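Local coordinates for soluble lytic murein transglycosylase (Escherichia coli, PDB 1QSA), which cleaves the glycosidic bonds between N-acetylmuramic acid and N-acetylglucosamine in peptidoglycan, leaving a 1,6-anhydro bond in the muramic acid residue, at residues Y422-N425 with L431-Q434; Q427-S432 with R448-Y453. One frame throughout, in Å; residues are numbered along the deposited sequence.

Contact 1: residues Y422-N425 with L431-Q434; sequences YAFN and LSVQ
Ala-423 sets its methyl against the start of the next helix. Its CB lies 3.6 Å from the backbone N of Ser-432, and it also meets CB of Leu-431 at 3.8 Å, an apolar touch made at the root of the leucine and not by its branches. With so little side chain in between, the two backbones come very close: CA of Ala-423 and CA of Ser-432 are 5.0 Å apart. The leucine side chain also packs on Val-388 and Met-392 of helix 383-393, while Trp-404 of helix 397-408 touches Ala-423.

Helix 413-425 and helix 429-438 thus form an antiparallel helical hairpin in the all-helical L domain, and the contact sits right where the chain doubles back. A Schellman motif, with Gln-427 at positive phi as its C-prime residue, stops the first helix just past these residues, and the second begins within a few residues.

Phe-424 comes next, and it touches with its stem. The backbone sets CB of Phe-424 3.6 Å from OG of Ser-432; CG, anti to the backbone N (chi1 177°), leads the ring away from the second helix. That serine oxygen also lies near the plane of the phenyl ring, off its edge, with CD1 of Phe-424 4.1 Å away. The serine is turned the same way, OG anti to its own N (chi1 175°), and its CB packs 3.9 Å from the backbone N of Phe-424. Its hydroxyl is not left without a polar mate by this greasy neighbour, because it is hydrogen-bonded to the carbonyl O of Glu-447. The phenylalanine side chain also touches Pro-450.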
# COMPACT_ATOMS: atom_id res chain seq x y z
N TYR A 422 13.13 -22.07 -5.70
CA TYR A 422 13.42 -22.92 -4.54
C TYR A 422 12.22 -22.86 -3.58
O TYR A 422 11.74 -23.88 -3.11
CB TYR A 422 14.68 -22.43 -3.83
CG TYR A 422 15.11 -23.30 -2.68
CD1 TYR A 422 15.90 -24.42 -2.90
CD2 TYR A 422 14.72 -23.01 -1.38
CE1 TYR A 422 16.31 -25.23 -1.84
CE2 TYR A 422 15.13 -23.82 -0.30
CZ TYR A 422 15.92 -24.92 -0.55
OH TYR A 422 16.32 -25.73 0.49
N ALA A 423 11.70 -21.65 -3.36
CA ALA A 423 10.53 -21.47 -2.50
C ALA A 423 9.33 -22.18 -3.12
O ALA A 423 8.63 -22.92 -2.44
CB ALA A 423 10.26 -19.98 -2.33
N PHE A 424 9.12 -21.96 -4.42
CA PHE A 424 8.03 -22.59 -5.17
C PHE A 424 8.11 -24.13 -5.04
O PHE A 424 7.10 -24.78 -4.77
CB PHE A 424 8.10 -22.15 -6.65
CG PHE A 424 7.07 -22.78 -7.54
CD1 PHE A 424 5.83 -22.17 -7.74
CD2 PHE A 424 7.33 -23.99 -8.20
CE1 PHE A 424 4.86 -22.75 -8.58
CE2 PHE A 424 6.36 -24.57 -9.05
CZ PHE A 424 5.13 -23.95 -9.23
N ASN A 425 9.31 -24.69 -5.19
CA ASN A 425 9.49 -26.15 -5.08
C ASN A 425 9.17 -26.69 -3.69
O ASN A 425 8.79 -27.86 -3.54
CB ASN A 425 10.92 -26.54 -5.47
CG ASN A 425 11.20 -26.37 -6.95
OD1 ASN A 425 10.29 -26.24 -7.76
ND2 ASN A 425 12.47 -26.35 -7.32
N LEU A 431 6.65 -16.91 -0.14
CA LEU A 431 8.05 -16.59 -0.40
C LEU A 431 8.35 -16.58 -1.89
O LEU A 431 9.15 -15.77 -2.36
CB LEU A 431 8.98 -17.56 0.35
CG LEU A 431 8.73 -17.59 1.86
CD1 LEU A 431 9.82 -18.46 2.54
CD2 LEU A 431 8.77 -16.15 2.42
N SER A 432 7.71 -17.47 -2.64
CA SER A 432 7.89 -17.51 -4.09
C SER A 432 7.45 -16.17 -4.68
O SER A 432 8.19 -15.55 -5.43
CB SER A 432 7.07 -18.67 -4.69
OG SER A 432 7.13 -18.68 -6.11
N VAL A 433 6.26 -15.71 -4.30
CA VAL A 433 5.76 -14.42 -4.83
C VAL A 433 6.67 -13.27 -4.38
O VAL A 433 7.05 -12.40 -5.18
CB VAL A 433 4.28 -14.14 -4.38
CG1 VAL A 433 3.87 -12.72 -4.81
CG2 VAL A 433 3.31 -15.16 -5.01
N GLN A 434 7.10 -13.31 -3.13
CA GLN A 434 7.96 -12.26 -2.59
C GLN A 434 9.28 -12.13 -3.36
O GLN A 434 9.75 -11.01 -3.60
CB GLN A 434 8.22 -12.54 -1.10
CG GLN A 434 8.94 -11.42 -0.35
CD GLN A 434 9.27 -11.79 1.09
OE1 GLN A 434 8.67 -12.70 1.66
NE2 GLN A 434 10.21 -11.06 1.68

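Contact 2: residues Q427-S432 with R448-Y453. With SO4 (sulfate ion), chain B; SO4 (sulfate ion), chain H.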
# COMPACT_ATOMS: atom_id res chain seq x y z
N GLN A 427 6.82 -25.37 -1.79
CA GLN A 427 5.46 -24.94 -1.52
C GLN A 427 5.37 -23.79 -0.51
O GLN A 427 4.39 -23.68 0.24
CB GLN A 427 4.56 -26.12 -1.12
CG GLN A 427 4.51 -27.17 -2.21
CD GLN A 427 3.39 -28.16 -2.04
OE1 GLN A 427 2.74 -28.22 -1.00
NE2 GLN A 427 3.17 -28.96 -3.07
N TRP A 428 6.40 -22.94 -0.52
CA TRP A 428 6.44 -21.73 0.31
C TRP A 428 5.91 -20.67 -0.68
O TRP A 428 6.67 -19.86 -1.22
CB TRP A 428 7.88 -21.39 0.71
CG TRP A 428 8.56 -22.43 1.59
CD1 TRP A 428 7.97 -23.41 2.33
CD2 TRP A 428 9.98 -22.55 1.81
NE1 TRP A 428 8.93 -24.13 3.01
CE2 TRP A 428 10.17 -23.63 2.71
CE3 TRP A 428 11.10 -21.85 1.34
CZ2 TRP A 428 11.45 -24.02 3.14
CZ3 TRP A 428 12.37 -22.25 1.78
CH2 TRP A 428 12.53 -23.33 2.67
N TRP A 429 4.60 -20.73 -0.91
CA TRP A 429 3.94 -19.87 -1.91
C TRP A 429 4.16 -18.39 -1.72
O TRP A 429 4.43 -17.67 -2.70
CB TRP A 429 2.45 -20.19 -1.97
CG TRP A 429 2.15 -21.67 -2.00
CD1 TRP A 429 1.36 -22.36 -1.11
CD2 TRP A 429 2.58 -22.63 -2.98
NE1 TRP A 429 1.27 -23.68 -1.49
CE2 TRP A 429 2.00 -23.87 -2.63
CE3 TRP A 429 3.40 -22.55 -4.12
CZ2 TRP A 429 2.21 -25.03 -3.39
CZ3 TRP A 429 3.61 -23.73 -4.87
CH2 TRP A 429 3.01 -24.94 -4.50
N ASP A 430 4.00 -17.92 -0.49
CA ASP A 430 4.24 -16.50 -0.22
C ASP A 430 5.69 -16.07 -0.51
O ASP A 430 5.93 -15.00 -1.08
CB ASP A 430 3.78 -16.07 1.19
CG ASP A 430 4.21 -17.00 2.30
OD1 ASP A 430 5.02 -17.94 2.11
OD2 ASP A 430 3.68 -16.81 3.41
N LEU A 431 6.65 -16.91 -0.14
CA LEU A 431 8.05 -16.59 -0.40
C LEU A 431 8.35 -16.58 -1.89
O LEU A 431 9.15 -15.77 -2.36
CB LEU A 431 8.98 -17.56 0.35
CG LEU A 431 8.73 -17.59 1.86
CD1 LEU A 431 9.82 -18.46 2.54
CD2 LEU A 431 8.77 -16.15 2.42
N SER A 432 7.71 -17.47 -2.64
CA SER A 432 7.89 -17.51 -4.09
C SER A 432 7.45 -16.17 -4.68
O SER A 432 8.19 -15.55 -5.43
CB SER A 432 7.07 -18.67 -4.69
OG SER A 432 7.13 -18.68 -6.11
N ARG A 448 5.09 -16.48 -9.85
CA ARG A 448 4.26 -15.35 -9.42
C ARG A 448 2.82 -15.79 -9.10
O ARG A 448 2.13 -15.14 -8.31
CB ARG A 448 4.16 -14.28 -10.52
CG ARG A 448 5.48 -13.55 -10.87
CD ARG A 448 5.23 -12.41 -11.88
NE ARG A 448 4.37 -11.38 -11.32
CZ ARG A 448 3.51 -10.65 -12.01
NH1 ARG A 448 3.43 -10.75 -13.34
NH2 ARG A 448 2.74 -9.77 -11.39
N PHE A 449 2.36 -16.87 -9.73
CA PHE A 449 0.99 -17.32 -9.53
C PHE A 449 0.92 -18.80 -9.23
O PHE A 449 0.33 -19.58 -9.98
CB PHE A 449 0.18 -16.95 -10.79
CG PHE A 449 0.17 -15.47 -11.07
CD1 PHE A 449 -0.61 -14.62 -10.28
CD2 PHE A 449 1.04 -14.92 -12.02
CE1 PHE A 449 -0.51 -13.23 -10.43
CE2 PHE A 449 1.14 -13.53 -12.18
CZ PHE A 449 0.37 -12.68 -11.38
N PRO A 450 1.47 -19.19 -8.06
CA PRO A 450 1.46 -20.60 -7.67
C PRO A 450 0.07 -21.12 -7.33
O PRO A 450 -0.78 -20.35 -6.87
CB PRO A 450 2.36 -20.61 -6.44
CG PRO A 450 2.09 -19.26 -5.81
CD PRO A 450 2.10 -18.35 -7.02
N LEU A 451 -0.16 -22.42 -7.53
CA LEU A 451 -1.44 -23.05 -7.21
C LEU A 451 -1.50 -23.35 -5.72
O LEU A 451 -1.58 -24.50 -5.28
CB LEU A 451 -1.62 -24.34 -8.02
CG LEU A 451 -1.67 -24.13 -9.53
CD1 LEU A 451 -1.84 -25.47 -10.24
CD2 LEU A 451 -2.80 -23.18 -9.91
N ALA A 452 -1.53 -22.27 -4.94
CA ALA A 452 -1.54 -22.35 -3.48
C ALA A 452 -2.85 -22.85 -2.87
O ALA A 452 -3.95 -22.47 -3.32
CB ALA A 452 -1.19 -21.00 -2.92
N TYR A 453 -2.74 -23.74 -1.87
CA TYR A 453 -3.88 -24.30 -1.16
C TYR A 453 -4.90 -24.86 -2.16
O TYR A 453 -6.10 -24.75 -1.96
CB TYR A 453 -4.53 -23.21 -0.28
CG TYR A 453 -3.55 -22.54 0.66
CD1 TYR A 453 -3.22 -23.13 1.88
CD2 TYR A 453 -2.93 -21.33 0.31
CE1 TYR A 453 -2.28 -22.55 2.73
CE2 TYR A 453 -2.00 -20.74 1.16
CZ TYR A 453 -1.68 -21.36 2.37
OH TYR A 453 -0.76 -20.80 3.21
S SO4 B . 0.54 -8.47 -14.43
O1 SO4 B . -0.89 -8.68 -14.73
O2 SO4 B . 1.31 -9.64 -14.89
O3 SO4 B . 0.99 -7.26 -15.14
O4 SO4 B . 0.74 -8.27 -12.98
S SO4 H . 2.48 -8.41 -7.88
O1 SO4 H . 1.59 -8.71 -9.01
O2 SO4 H . 2.43 -6.96 -7.58
O3 SO4 H . 2.04 -9.17 -6.70
O4 SO4 H . 3.86 -8.79 -8.23
O HOH W 1 -0.60 -25.42 -0.36
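Trp-429 lays one face of its indole against Ala-452, where the loop between helices 445-448 and 454-461, with an inverse gamma turn centred on Leu-451, packs on the first turn of helix 429-438. The Ala-452 methyl makes a CH-pi contact over the five-membered ring, its CB 3.7 Å from the ring centroid and 25° off the normal. On the opposite face lies CA of Gln-427. CG of the tryptophan is anti to its carbonyl carbon, beside the backbone N, which brings the indole out to the loop: the benzo side reaches Pro-450, while the pyrrole edge points at the face of Tyr-453 in an edge-to-face pair, centroids 5.8 Å apart and planes at 63°. In the indole plane, a water accepts from NE1 of Trp-429 at 2.8 Å and from the backbone N of Tyr-453 at 3.1 Å. A leucine in place of Trp-429 would probably leave the Ala-452 methyl without its aromatic face and this water without the indole N-H. Ending helix 445-448, Arg-448 reaches two sulfates, probably from the crystallisation liquor: NH2 bonds to both, and NH1 donates to O2 of the chain B ion at 2.9 Å and 163°.

Both contacts use helix 429-438, with centres about 6 Å apart and with Leu-431 and Ser-432 in common. The chain passes from one to the other through the turn that ends helix 413-425, where O of Ala-423 and N of Trp-428 are 2.9 Å apart, probably hydrogen-bonded. Packing joins them too: CZ3 of Trp-429 is 3.6 Å from O of Phe-424, and CG2 of Val-433 is 3.5 Å from O of Arg-448. Contact 1 lies away from the active site; contact 2 comes nearer, the side chain of Tyr-453 being about 11 Å from that of Glu-478, the predicted active-site residue.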